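Beta sliding clamp (Borrelia burgdorferi, PDB 6DJ8) probably forms a ring-shaped head-to-tail homodimer around DNA that tethers DNA polymerases and other proteins to it and makes replication processive. Local coordinates at residues A168-L173 / G200-I205; V183-D188 / F218-K223. All blocks are in the same frame, centred on the assembly; numbering follows the deposited sequence.

How the interactions relate
Both interactions lie in the central domain, are largely buried and reach the same antiparallel sheet, but they join different elements. Interaction 2 pairs the outermost strand 218-221 with its neighbour 182-187 through main-chain hydrogen bonds, backed by apolar side chains. Interaction 1 sets the turn after helix 157-167 against strand 202-211, two strands in from 182-187, and works through side chains: a serine pair, an arginine and a water. It also borders the bound peptide and strand 383-387 of the C-terminal domain, whereas interaction 2 is packed by elements of the central domain such as F225 and F242. Their centres are about 12 Å apart, and they meet where A171 CB packs 3.8 Å from V222 CB.

Interaction 1 of 2, residues A168-L173 / G200-I205; sequences AFSAHL and GHRMSI
Residues 168-170, after helix 157-167, have helical backbone angles, and A171 N closes the turn on A168 O at 3.2 Å before the chain runs off as a loop. Against it lies the start of strand 202-211, entered through G200 and H201; the backbones come nearest at S170 and M203, whose CA atoms are 5.6 Å apart. R202 and S204 point from the strand toward the turn, while M203 points away. S170 OG, anti to its carbonyl carbon, donates to S204 OG over 2.9 Å. S204 OG is gripped further by R166 O and H385 ND1, so this buried hydroxyl ties R166 of helix 157-167, the turn and strand 383-387 together. This is a domain junction of the clamp: strand 202-211 of the central domain pairs with strand 383-387 of the C-terminal domain, and the bound peptide lies at the entrance to strand 202-211, hydrogen-bonded to the backbone of G200 and packed on H201 and M203. R202 CG sits between the backbone N and the carbonyl carbon (chi1 42°) and the chain bends again at chi2 (90°), which brings CD and NE alongside S170 CA, with NE 3.7 Å from it. Its guanidinium stands almost perpendicular to the F169 ring, the planes 86° apart, and NH1 meets the ring at its edge, 3.7 Å from CD2. F169 O sits over one guanidinium face, 3.3 Å from NH2, at an angle too poor for a hydrogen bond. NH2 is instead held by a salt bridge to E353 of helix 348-355 and by a water, to which it donates over 2.9 Å. That water in turn donates to A171 O at 2.9 Å, bridging strand and turn.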
# COMPACT_ATOMS: atom_id res chain seq x y z
N ALA A 168 -17.37 -13.66 10.20
CA ALA A 168 -17.66 -12.49 9.37
C ALA A 168 -17.32 -12.72 7.90
O ALA A 168 -18.10 -12.37 7.00
CB ALA A 168 -16.89 -11.27 9.90
N PHE A 169 -16.15 -13.32 7.61
CA PHE A 169 -15.71 -13.41 6.22
C PHE A 169 -16.63 -14.25 5.35
O PHE A 169 -16.64 -14.07 4.13
CB PHE A 169 -14.28 -13.97 6.16
CG PHE A 169 -14.20 -15.47 6.40
CD1 PHE A 169 -14.04 -15.98 7.68
CD2 PHE A 169 -14.26 -16.36 5.32
CE1 PHE A 169 -13.96 -17.38 7.89
CE2 PHE A 169 -14.16 -17.74 5.51
CZ PHE A 169 -14.03 -18.25 6.81
N SER A 170 -17.42 -15.16 5.94
CA SER A 170 -18.29 -16.02 5.14
C SER A 170 -19.59 -15.36 4.70
O SER A 170 -20.26 -15.89 3.80
CB SER A 170 -18.67 -17.28 5.93
OG SER A 170 -17.61 -18.20 5.96
N ALA A 171 -20.01 -14.27 5.34
CA ALA A 171 -21.28 -13.68 4.95
C ALA A 171 -21.18 -13.15 3.53
O ALA A 171 -20.10 -12.80 3.05
CB ALA A 171 -21.68 -12.56 5.92
N HIS A 172 -22.31 -13.13 2.83
CA HIS A 172 -22.32 -12.53 1.51
C HIS A 172 -21.89 -11.06 1.62
O HIS A 172 -22.22 -10.36 2.58
CB HIS A 172 -23.70 -12.65 0.88
CG HIS A 172 -23.67 -12.51 -0.61
ND1 HIS A 172 -23.45 -11.32 -1.24
CD2 HIS A 172 -23.78 -13.45 -1.58
CE1 HIS A 172 -23.44 -11.52 -2.55
NE2 HIS A 172 -23.63 -12.80 -2.78
N LEU A 173 -21.09 -10.62 0.65
CA LEU A 173 -20.50 -9.29 0.67
C LEU A 173 -21.42 -8.19 0.15
O LEU A 173 -21.11 -7.01 0.33
CB LEU A 173 -19.19 -9.33 -0.13
CG LEU A 173 -18.08 -10.11 0.56
CD1 LEU A 173 -16.85 -10.22 -0.32
CD2 LEU A 173 -17.71 -9.43 1.86
N GLY A 200 -23.87 -18.58 0.22
CA GLY A 200 -24.43 -19.55 -0.69
C GLY A 200 -23.44 -20.58 -1.19
O GLY A 200 -23.86 -21.63 -1.68
N HIS A 201 -22.15 -20.31 -1.10
CA HIS A 201 -21.14 -21.23 -1.59
C HIS A 201 -20.19 -21.73 -0.52
O HIS A 201 -19.71 -22.86 -0.61
CB HIS A 201 -20.37 -20.55 -2.72
CG HIS A 201 -21.25 -20.21 -3.88
ND1 HIS A 201 -22.01 -19.06 -3.91
CD2 HIS A 201 -21.49 -20.86 -5.04
CE1 HIS A 201 -22.71 -19.03 -5.03
NE2 HIS A 201 -22.40 -20.10 -5.74
N ARG A 202 -19.92 -20.91 0.50
CA ARG A 202 -19.10 -21.28 1.63
C ARG A 202 -19.83 -20.79 2.88
O ARG A 202 -20.60 -19.82 2.82
CB ARG A 202 -17.67 -20.72 1.52
CG ARG A 202 -17.56 -19.26 1.02
CD ARG A 202 -17.60 -18.26 2.16
NE ARG A 202 -17.32 -16.88 1.70
CZ ARG A 202 -16.09 -16.40 1.54
NH1 ARG A 202 -15.04 -17.19 1.79
NH2 ARG A 202 -15.89 -15.14 1.12
N MET A 203 -19.59 -21.47 4.00
CA MET A 203 -20.38 -21.23 5.19
C MET A 203 -19.56 -21.52 6.44
O MET A 203 -18.85 -22.53 6.51
CB MET A 203 -21.65 -22.12 5.20
CG MET A 203 -22.33 -22.19 6.58
SD MET A 203 -23.79 -23.30 6.61
CE MET A 203 -24.87 -22.44 5.50
N SER A 204 -19.68 -20.64 7.43
CA SER A 204 -19.11 -20.84 8.76
C SER A 204 -20.21 -21.10 9.79
O SER A 204 -21.29 -20.49 9.74
CB SER A 204 -18.26 -19.63 9.15
OG SER A 204 -17.00 -19.62 8.44
N ILE A 205 -19.94 -22.02 10.71
CA ILE A 205 -20.82 -22.36 11.82
C ILE A 205 -20.00 -22.37 13.10
O ILE A 205 -19.07 -23.18 13.23
CB ILE A 205 -21.50 -23.73 11.62
CG1 ILE A 205 -22.34 -23.72 10.35
CG2 ILE A 205 -22.36 -24.08 12.83
CD1 ILE A 205 -22.47 -25.05 9.72
O HOH W 1 -18.61 -14.16 0.97

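Interaction 2 of 2, residues V183-D188 / F218-K223; sequences VYFSKD and FIVPVK
V183 opens the antiparallel pairing of strands 182-187 and 218-221 at the edge of a sheet of the central domain, one of the three domains of the DNA-clamp fold; the two short segments run at 154° to each other and approach to 4.7 Å. V183 and V220 form a hydrogen-bonded pair. V183 N reaches V220 O at 2.6 Å from above the carbonyl plane, and V220 N returns to V183 O at 2.9 Å, within the plane and nearly straight at 172°. V183 CG2, beside its own backbone N, touches CG2 of V222, which follows P221, the two side chains crossing at about a right angle. Y184 faces I219 as a non-hydrogen-bonded pair on the other side of the sheet. With CG anti to the backbone N, its ring leans toward strand 218-221, so that CD1 lies 3.9 Å from I219 CG1 and 3.5 Å from F218 O. Y265 stacks on this ring, and N217 hydrogen-bonds its hydroxyl. F185 returns to the side of V183 and pairs with F218 through two more main-chain bonds, the shorter from F185 N to F218 O at 2.7 Å, nearly along the C=O axis. The other, from F218 N to F185 O, is longer at 3.2 Å, but uses a lone pair in the carbonyl plane. F242 stacks on F218 and meets F185 edge-to-face; on the same side, F225 of helix 223-231, which follows strand 218-221, packs against V183 and V220. F185 CG is anti to its carbonyl carbon (chi1 -73°), which turns the CD1/CE1 side of the ring toward V220; CE1 touches V220 CG2 at 3.7 Å, while F218 O lies at the ring edge.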
# COMPACT_ATOMS: atom_id res chain seq x y z
N VAL A 183 -25.34 -12.09 9.68
CA VAL A 183 -24.89 -13.17 10.55
C VAL A 183 -26.12 -13.68 11.28
O VAL A 183 -26.88 -12.88 11.85
CB VAL A 183 -23.83 -12.67 11.54
CG1 VAL A 183 -23.45 -13.78 12.49
CG2 VAL A 183 -22.60 -12.15 10.77
N TYR A 184 -26.36 -14.99 11.22
CA TYR A 184 -27.57 -15.59 11.80
C TYR A 184 -27.28 -16.08 13.22
O TYR A 184 -26.36 -16.87 13.43
CB TYR A 184 -28.07 -16.73 10.91
CG TYR A 184 -29.32 -17.42 11.40
CD1 TYR A 184 -30.43 -16.69 11.80
CD2 TYR A 184 -29.41 -18.82 11.42
CE1 TYR A 184 -31.61 -17.33 12.24
CE2 TYR A 184 -30.56 -19.47 11.85
CZ TYR A 184 -31.66 -18.71 12.27
OH TYR A 184 -32.81 -19.33 12.69
N PHE A 185 -28.06 -15.59 14.18
CA PHE A 185 -27.98 -16.04 15.56
C PHE A 185 -29.10 -17.03 15.85
O PHE A 185 -30.28 -16.70 15.68
CB PHE A 185 -28.10 -14.86 16.52
CG PHE A 185 -26.88 -14.00 16.56
CD1 PHE A 185 -26.57 -13.15 15.51
CD2 PHE A 185 -26.01 -14.07 17.64
CE1 PHE A 185 -25.42 -12.36 15.56
CE2 PHE A 185 -24.86 -13.29 17.68
CZ PHE A 185 -24.58 -12.43 16.64
N SER A 186 -28.73 -18.21 16.33
CA SER A 186 -29.72 -19.24 16.65
C SER A 186 -29.23 -20.00 17.88
O SER A 186 -28.22 -19.64 18.50
CB SER A 186 -29.95 -20.15 15.44
OG SER A 186 -31.25 -20.70 15.47
N LYS A 187 -29.93 -21.09 18.19
CA LYS A 187 -29.68 -21.97 19.33
C LYS A 187 -29.68 -23.41 18.84
O LYS A 187 -30.54 -23.79 18.04
CB LYS A 187 -30.81 -21.83 20.38
CG LYS A 187 -30.37 -21.43 21.75
CD LYS A 187 -31.55 -20.86 22.53
CE LYS A 187 -32.71 -21.82 22.59
NZ LYS A 187 -33.79 -21.31 23.49
N ASP A 188 -28.73 -24.23 19.30
CA ASP A 188 -28.69 -25.63 18.88
C ASP A 188 -29.66 -26.44 19.73
O ASP A 188 -30.41 -25.89 20.55
CB ASP A 188 -27.27 -26.20 18.92
CG ASP A 188 -26.71 -26.35 20.34
OD1 ASP A 188 -27.40 -26.03 21.34
OD2 ASP A 188 -25.58 -26.86 20.45
N PHE A 218 -32.27 -14.24 14.99
CA PHE A 218 -31.92 -12.88 14.63
C PHE A 218 -30.87 -12.88 13.53
O PHE A 218 -29.95 -13.70 13.54
CB PHE A 218 -31.37 -12.09 15.84
CG PHE A 218 -32.23 -12.21 17.08
CD1 PHE A 218 -33.45 -11.56 17.15
CD2 PHE A 218 -31.80 -12.96 18.16
CE1 PHE A 218 -34.25 -11.67 18.29
CE2 PHE A 218 -32.59 -13.08 19.30
CZ PHE A 218 -33.82 -12.43 19.37
N ILE A 219 -31.01 -11.94 12.59
CA ILE A 219 -30.10 -11.77 11.47
C ILE A 219 -29.52 -10.37 11.57
O ILE A 219 -30.26 -9.38 11.47
CB ILE A 219 -30.80 -11.97 10.12
CG1 ILE A 219 -31.50 -13.33 10.06
CG2 ILE A 219 -29.79 -11.82 8.97
CD1 ILE A 219 -32.51 -13.41 8.99
N VAL A 220 -28.21 -10.30 11.75
CA VAL A 220 -27.48 -9.04 11.97
C VAL A 220 -26.59 -8.78 10.76
O VAL A 220 -25.77 -9.63 10.42
CB VAL A 220 -26.63 -9.10 13.24
CG1 VAL A 220 -25.94 -7.75 13.46
CG2 VAL A 220 -27.50 -9.47 14.44
N PRO A 221 -26.70 -7.62 10.11
CA PRO A 221 -25.81 -7.33 8.98
C PRO A 221 -24.36 -7.47 9.39
O PRO A 221 -23.97 -7.10 10.49
CB PRO A 221 -26.16 -5.89 8.60
CG PRO A 221 -27.58 -5.71 9.10
CD PRO A 221 -27.58 -6.48 10.40
N VAL A 222 -23.57 -8.07 8.50
CA VAL A 222 -22.21 -8.40 8.88
C VAL A 222 -21.37 -7.14 9.12
O VAL A 222 -20.38 -7.21 9.87
CB VAL A 222 -21.56 -9.31 7.81
CG1 VAL A 222 -21.32 -8.55 6.47
CG2 VAL A 222 -20.25 -9.89 8.36
N LYS A 223 -21.72 -6.00 8.54
CA LYS A 223 -20.81 -4.84 8.63
C LYS A 223 -20.46 -4.51 10.07
O LYS A 223 -19.29 -4.26 10.39
CB LYS A 223 -21.41 -3.62 7.93
CG LYS A 223 -20.53 -2.36 8.04
CD LYS A 223 -21.15 -1.19 7.31
CE LYS A 223 -20.23 0.06 7.35
NZ LYS A 223 -20.90 1.22 6.70